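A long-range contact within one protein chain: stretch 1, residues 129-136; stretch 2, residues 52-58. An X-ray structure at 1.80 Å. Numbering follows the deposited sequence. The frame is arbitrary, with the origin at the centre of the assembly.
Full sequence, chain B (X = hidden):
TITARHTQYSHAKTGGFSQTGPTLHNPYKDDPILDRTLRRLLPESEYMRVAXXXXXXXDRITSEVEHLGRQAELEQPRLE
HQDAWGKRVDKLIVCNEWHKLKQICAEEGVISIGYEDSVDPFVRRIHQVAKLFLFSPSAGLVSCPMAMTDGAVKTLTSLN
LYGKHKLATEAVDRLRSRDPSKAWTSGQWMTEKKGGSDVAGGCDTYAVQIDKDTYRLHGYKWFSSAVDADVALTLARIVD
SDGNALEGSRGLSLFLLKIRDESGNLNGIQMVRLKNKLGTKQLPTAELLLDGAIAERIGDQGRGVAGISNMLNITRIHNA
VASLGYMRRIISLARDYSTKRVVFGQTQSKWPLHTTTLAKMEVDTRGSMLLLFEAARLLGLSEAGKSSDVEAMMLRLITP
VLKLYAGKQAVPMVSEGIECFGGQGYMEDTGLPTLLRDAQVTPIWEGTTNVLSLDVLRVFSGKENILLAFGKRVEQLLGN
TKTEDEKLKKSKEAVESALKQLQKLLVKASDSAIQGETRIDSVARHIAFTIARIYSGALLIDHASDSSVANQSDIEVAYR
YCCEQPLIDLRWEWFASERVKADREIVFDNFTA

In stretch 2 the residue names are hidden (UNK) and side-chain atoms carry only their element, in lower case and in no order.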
ATOM      1  N   VAL B 129      29.744 -15.522 -19.822  1.00 38.95           N
ATOM      2  CA  VAL B 129      29.167 -14.294 -20.324  1.00 38.54           C
ATOM      3  C   VAL B 129      27.880 -14.489 -21.155  1.00 37.19           C
ATOM      4  O   VAL B 129      26.919 -13.769 -20.979  1.00 35.42           O
ATOM      5  CB  VAL B 129      30.241 -13.402 -21.039  1.00 40.62           C
ATOM      6  CG1 VAL B 129      29.603 -12.259 -21.772  1.00 40.48           C
ATOM      7  CG2 VAL B 129      31.179 -12.824 -19.997  1.00 42.64           C
ATOM      8  N   ALA B 130      27.846 -15.511 -22.004  1.00 40.94           N
ATOM      9  CA  ALA B 130      26.628 -15.843 -22.783  1.00 40.95           C
ATOM     10  C   ALA B 130      25.454 -16.237 -21.855  1.00 39.20           C
ATOM     11  O   ALA B 130      24.299 -15.843 -22.052  1.00 37.96           O
ATOM     12  CB  ALA B 130      26.960 -17.022 -23.742  1.00 42.45           C
ATOM     13  N   LYS B 131      25.780 -16.978 -20.799  1.00 37.35           N
ATOM     14  CA  LYS B 131      24.757 -17.429 -19.875  1.00 37.88           C
ATOM     15  C   LYS B 131      24.187 -16.245 -19.087  1.00 35.42           C
ATOM     16  O   LYS B 131      22.977 -16.141 -18.925  1.00 36.63           O
ATOM     17  CB  LYS B 131      25.262 -18.544 -18.954  1.00 39.14           C
ATOM     18  CG  LYS B 131      24.144 -19.406 -18.424  1.00 37.83           C
ATOM     19  CD  LYS B 131      24.668 -20.640 -17.695  1.00 38.92           C
ATOM     20  CE  LYS B 131      23.518 -21.623 -17.553  1.00 38.42           C
ATOM     21  NZ  LYS B 131      23.940 -22.950 -17.039  1.00 42.83           N
ATOM     22  N   LEU B 132      25.056 -15.357 -18.631  1.00 34.19           N
ATOM     23  CA  LEU B 132      24.670 -14.124 -17.990  1.00 34.25           C
ATOM     24  C   LEU B 132      23.829 -13.244 -18.894  1.00 34.57           C
ATOM     25  O   LEU B 132      22.870 -12.562 -18.417  1.00 32.89           O
ATOM     26  CB  LEU B 132      25.901 -13.335 -17.523  1.00 35.07           C
ATOM     27  CG  LEU B 132      26.669 -13.962 -16.374  1.00 36.76           C
ATOM     28  CD1 LEU B 132      28.074 -13.366 -16.326  1.00 39.98           C
ATOM     29  CD2 LEU B 132      25.943 -13.671 -15.070  1.00 38.54           C
ATOM     30  N   PHE B 133      24.187 -13.232 -20.166  1.00 35.06           N
ATOM     31  CA  PHE B 133      23.429 -12.484 -21.147  1.00 36.89           C
ATOM     32  C   PHE B 133      21.978 -13.014 -21.332  1.00 36.03           C
ATOM     33  O   PHE B 133      21.037 -12.227 -21.515  1.00 36.04           O
ATOM     34  CB  PHE B 133      24.196 -12.412 -22.449  1.00 37.11           C
ATOM     35  CG  PHE B 133      23.431 -11.789 -23.620  1.00 38.12           C
ATOM     36  CD1 PHE B 133      23.216 -10.404 -23.729  1.00 36.92           C
ATOM     37  CD2 PHE B 133      22.890 -12.628 -24.609  1.00 37.83           C
ATOM     38  CE1 PHE B 133      22.541  -9.893 -24.843  1.00 39.42           C
ATOM     39  CE2 PHE B 133      22.243 -12.116 -25.716  1.00 41.72           C
ATOM     40  CZ  PHE B 133      22.076 -10.765 -25.848  1.00 39.00           C
ATOM     41  N   LEU B 134      21.797 -14.331 -21.316  1.00 34.92           N
ATOM     42  CA  LEU B 134      20.466 -14.915 -21.338  1.00 36.37           C
ATOM     43  C   LEU B 134      19.700 -14.629 -20.021  1.00 36.31           C
ATOM     44  O   LEU B 134      18.497 -14.307 -20.043  1.00 34.69           O
ATOM     45  CB  LEU B 134      20.533 -16.398 -21.588  1.00 36.91           C
ATOM     46  CG  LEU B 134      21.237 -16.813 -22.875  1.00 39.60           C
ATOM     47  CD1 LEU B 134      21.215 -18.337 -22.906  1.00 40.27           C
ATOM     48  CD2 LEU B 134      20.549 -16.222 -24.091  1.00 41.72           C
ATOM     49  N   PHE B 135      20.410 -14.655 -18.889  1.00 35.77           N
ATOM     50  CA  PHE B 135      19.791 -14.513 -17.565  1.00 33.51           C
ATOM     51  C   PHE B 135      19.327 -13.085 -17.335  1.00 32.54           C
ATOM     52  O   PHE B 135      18.198 -12.860 -16.859  1.00 31.10           O
ATOM     53  CB  PHE B 135      20.801 -14.959 -16.462  1.00 33.27           C
ATOM     54  CG  PHE B 135      20.277 -14.898 -15.057  1.00 33.93           C
ATOM     55  CD1 PHE B 135      19.118 -15.586 -14.704  1.00 35.22           C
ATOM     56  CD2 PHE B 135      20.923 -14.156 -14.095  1.00 34.19           C
ATOM     57  CE1 PHE B 135      18.637 -15.593 -13.421  1.00 35.56           C
ATOM     58  CE2 PHE B 135      20.419 -14.123 -12.787  1.00 34.80           C
ATOM     59  CZ  PHE B 135      19.308 -14.863 -12.451  1.00 34.99           C
ATOM     60  N   SER B 136      20.181 -12.121 -17.688  1.00 31.33           N
ATOM     61  CA  SER B 136      20.059 -10.745 -17.161  1.00 30.62           C
ATOM     62  C   SER B 136      18.671 -10.065 -17.303  1.00 30.06           C
ATOM     63  O   SER B 136      18.154  -9.541 -16.318  1.00 29.80           O
ATOM     64  CB  SER B 136      21.192  -9.899 -17.732  1.00 32.41           C
ATOM     65  OG  SER B 136      21.336  -8.733 -16.939  1.00 32.94           O
ATOM     66  N   UNK B  52      24.624 -26.545 -26.007  1.00 53.50           N
ATOM     67  CA  UNK B  52      23.545 -27.352 -25.407  1.00 55.03           C
ATOM     68  C   UNK B  52      23.175 -26.811 -24.029  1.00 52.77           C
ATOM     69  O   UNK B  52      21.996 -26.689 -23.729  1.00 54.08           O
ATOM     70  c   UNK B  52      23.879 -28.812 -25.341  1.00 57.76           C
ATOM     71  N   UNK B  53      24.153 -26.399 -23.233  1.00 49.59           N
ATOM     72  CA  UNK B  53      23.819 -25.814 -21.938  1.00 49.46           C
ATOM     73  C   UNK B  53      22.954 -24.546 -22.063  1.00 45.41           C
ATOM     74  O   UNK B  53      21.954 -24.363 -21.371  1.00 45.91           O
ATOM     75  o   UNK B  53      25.096 -23.873 -19.481  1.00 43.30           O
ATOM     76  c   UNK B  53      24.718 -24.977 -19.748  1.00 47.07           C
ATOM     77  o   UNK B  53      24.110 -25.707 -18.911  1.00 48.30           O
ATOM     78  c   UNK B  53      25.056 -25.494 -21.134  1.00 48.48           C
ATOM     79  N   UNK B  54      23.335 -23.667 -22.973  1.00 47.59           N
ATOM     80  CA  UNK B  54      22.683 -22.416 -23.139  1.00 44.27           C
ATOM     81  C   UNK B  54      21.296 -22.565 -23.721  1.00 44.91           C
ATOM     82  O   UNK B  54      20.359 -21.875 -23.279  1.00 43.69           O
ATOM     83  c   UNK B  54      24.656 -20.192 -22.101  1.00 46.24           C
ATOM     84  c   UNK B  54      23.527 -21.472 -23.988  1.00 45.51           C
ATOM     85  c   UNK B  54      25.602 -20.279 -24.411  1.00 46.04           C
ATOM     86  c   UNK B  54      24.853 -21.066 -23.344  1.00 45.81           C
ATOM     87  N   UNK B  55      21.149 -23.466 -24.677  1.00 46.65           N
ATOM     88  CA  UNK B  55      19.868 -23.719 -25.259  1.00 48.68           C
ATOM     89  C   UNK B  55      18.857 -24.266 -24.218  1.00 47.23           C
ATOM     90  O   UNK B  55      17.695 -23.811 -24.177  1.00 43.72           O
ATOM     91  o   UNK B  55      18.739 -24.706 -27.095  1.00 54.11           O
ATOM     92  c   UNK B  55      19.989 -24.676 -26.434  1.00 52.40           C
ATOM     93  N   UNK B  56      19.316 -25.185 -23.370  1.00 48.40           N
ATOM     94  CA  UNK B  56      18.514 -25.745 -22.286  1.00 46.73           C
ATOM     95  C   UNK B  56      18.168 -24.642 -21.309  1.00 44.39           C
ATOM     96  O   UNK B  56      16.988 -24.483 -20.949  1.00 41.71           O
ATOM     97  c   UNK B  56      19.160 -28.782 -19.889  1.00 57.59           C
ATOM     98  n   UNK B  56      19.639 -29.902 -17.751  1.00 66.36           N
ATOM     99  c   UNK B  56      18.616 -29.161 -18.524  1.00 60.28           C
ATOM    100  c   UNK B  56      18.528 -27.474 -20.360  1.00 51.92           C
ATOM    101  c   UNK B  56      19.231 -26.927 -21.618  1.00 50.20           C
ATOM    102  N   UNK B  57      19.150 -23.813 -20.955  1.00 42.91           N
ATOM    103  CA  UNK B  57      18.876 -22.689 -20.075  1.00 40.24           C
ATOM    104  C   UNK B  57      17.869 -21.723 -20.640  1.00 40.75           C
ATOM    105  O   UNK B  57      17.052 -21.148 -19.900  1.00 40.20           O
ATOM    106  c   UNK B  57      19.455 -20.297 -16.414  1.00 36.29           C
ATOM    107  c   UNK B  57      20.086 -20.961 -18.639  1.00 38.38           C
ATOM    108  c   UNK B  57      20.483 -18.709 -17.905  1.00 36.99           C
ATOM    109  c   UNK B  57      20.557 -19.700 -18.861  1.00 37.53           C
ATOM    110  c   UNK B  57      20.192 -21.997 -19.706  1.00 40.06           C
ATOM    111  c   UNK B  57      19.526 -21.255 -17.380  1.00 38.28           C
ATOM    112  c   UNK B  57      19.901 -19.005 -16.673  1.00 36.44           C
ATOM    113  N   UNK B  58      17.918 -21.477 -21.935  1.00 39.97           N
ATOM    114  CA  UNK B  58      16.925 -20.676 -22.602  1.00 39.67           C
ATOM    115  C   UNK B  58      15.500 -21.144 -22.427  1.00 39.84           C
ATOM    116  O   UNK B  58      14.612 -20.298 -22.321  1.00 41.64           O
TER

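Position 52 carries a single side-chain carbon, with nothing beyond it and nothing of stretch 1 within reach. One carbon alone is alanine, Ala52, an exposed helical residue whose carbonyl accepts the backbone hydrogen bond from N of position 56.

Position 53 has two carbons, the second bearing two oxygens: a short carboxylate. Its CB points sideways, but its end comes nearer, and one oxygen lies 2.9 Å from NZ of Lys131. Two carbons before the oxygens make it aspartate, Asp53. The salt bridge runs from Lys131 NZ to Asp53 OD2; the second hydrogen bond, Lys131 NZ to Asp53 OD1 at 3.3 Å, is weak.

Position 54 has four carbons, forked at the second. One end carbon of the fork lies 3.6 Å from CB of Ala130, the other 3.5 Å from CA of Lys131 and 4.0 Å from CD1 of Leu134. This is leucine rather than isoleucine, whose fork is at the first. Leu54 lays both methyls against the facing side of the partner helix. The small Ala130 side chain points toward this helix and is met by a branched one.

Position 55 shows one carbon, then one oxygen, with CB directed away from stretch 1. That is serine, Ser55, outside the contact.

Position 56 is a row of four carbons ending in nitrogen, exposed and out of reach of stretch 1. It is lysine, Lys56.

Position 57 has one carbon, pointing toward stretch 1, and then a ring of six carbons with no oxygen on it. CE of Lys131 lies over one face of the ring and CD1 of Phe135 at its edge. It is phenylalanine, Phe57. Lys131 CE is 3.9 Å from the ring centroid, a CH-pi contact, and Lys131 NZ, 5.0 Å from that centroid, adds a cation-pi interaction. Phe57 CZ is 4.0 Å from Phe135 CD1.

Position 58 has no side-chain atoms, so it is glycine, Gly58. In the backbone register Gly58 CA pairs with Leu134 CA, 6.9 Å away, and Gly58 N closes a helical hydrogen bond to Leu54 O.

The contact pairs two nearly parallel helices, 10° apart in direction and 10.3 Å between axes, and buries 387 Å². On stretch 2, Leu54 and Phe57, three residues apart and so on the same face of the helix, supply most of the apolar surface. Lys131 links the two modes of contact: all its chi angles are t, so the extended chain passes its methylenes across Phe57 and delivers its ammonium to Asp53, four residues before that ring. The lesson is that a buried lysine can serve as packing along its length and as a charge partner at its tip.

Stretch 2, residues 52-58: ADLSKFG
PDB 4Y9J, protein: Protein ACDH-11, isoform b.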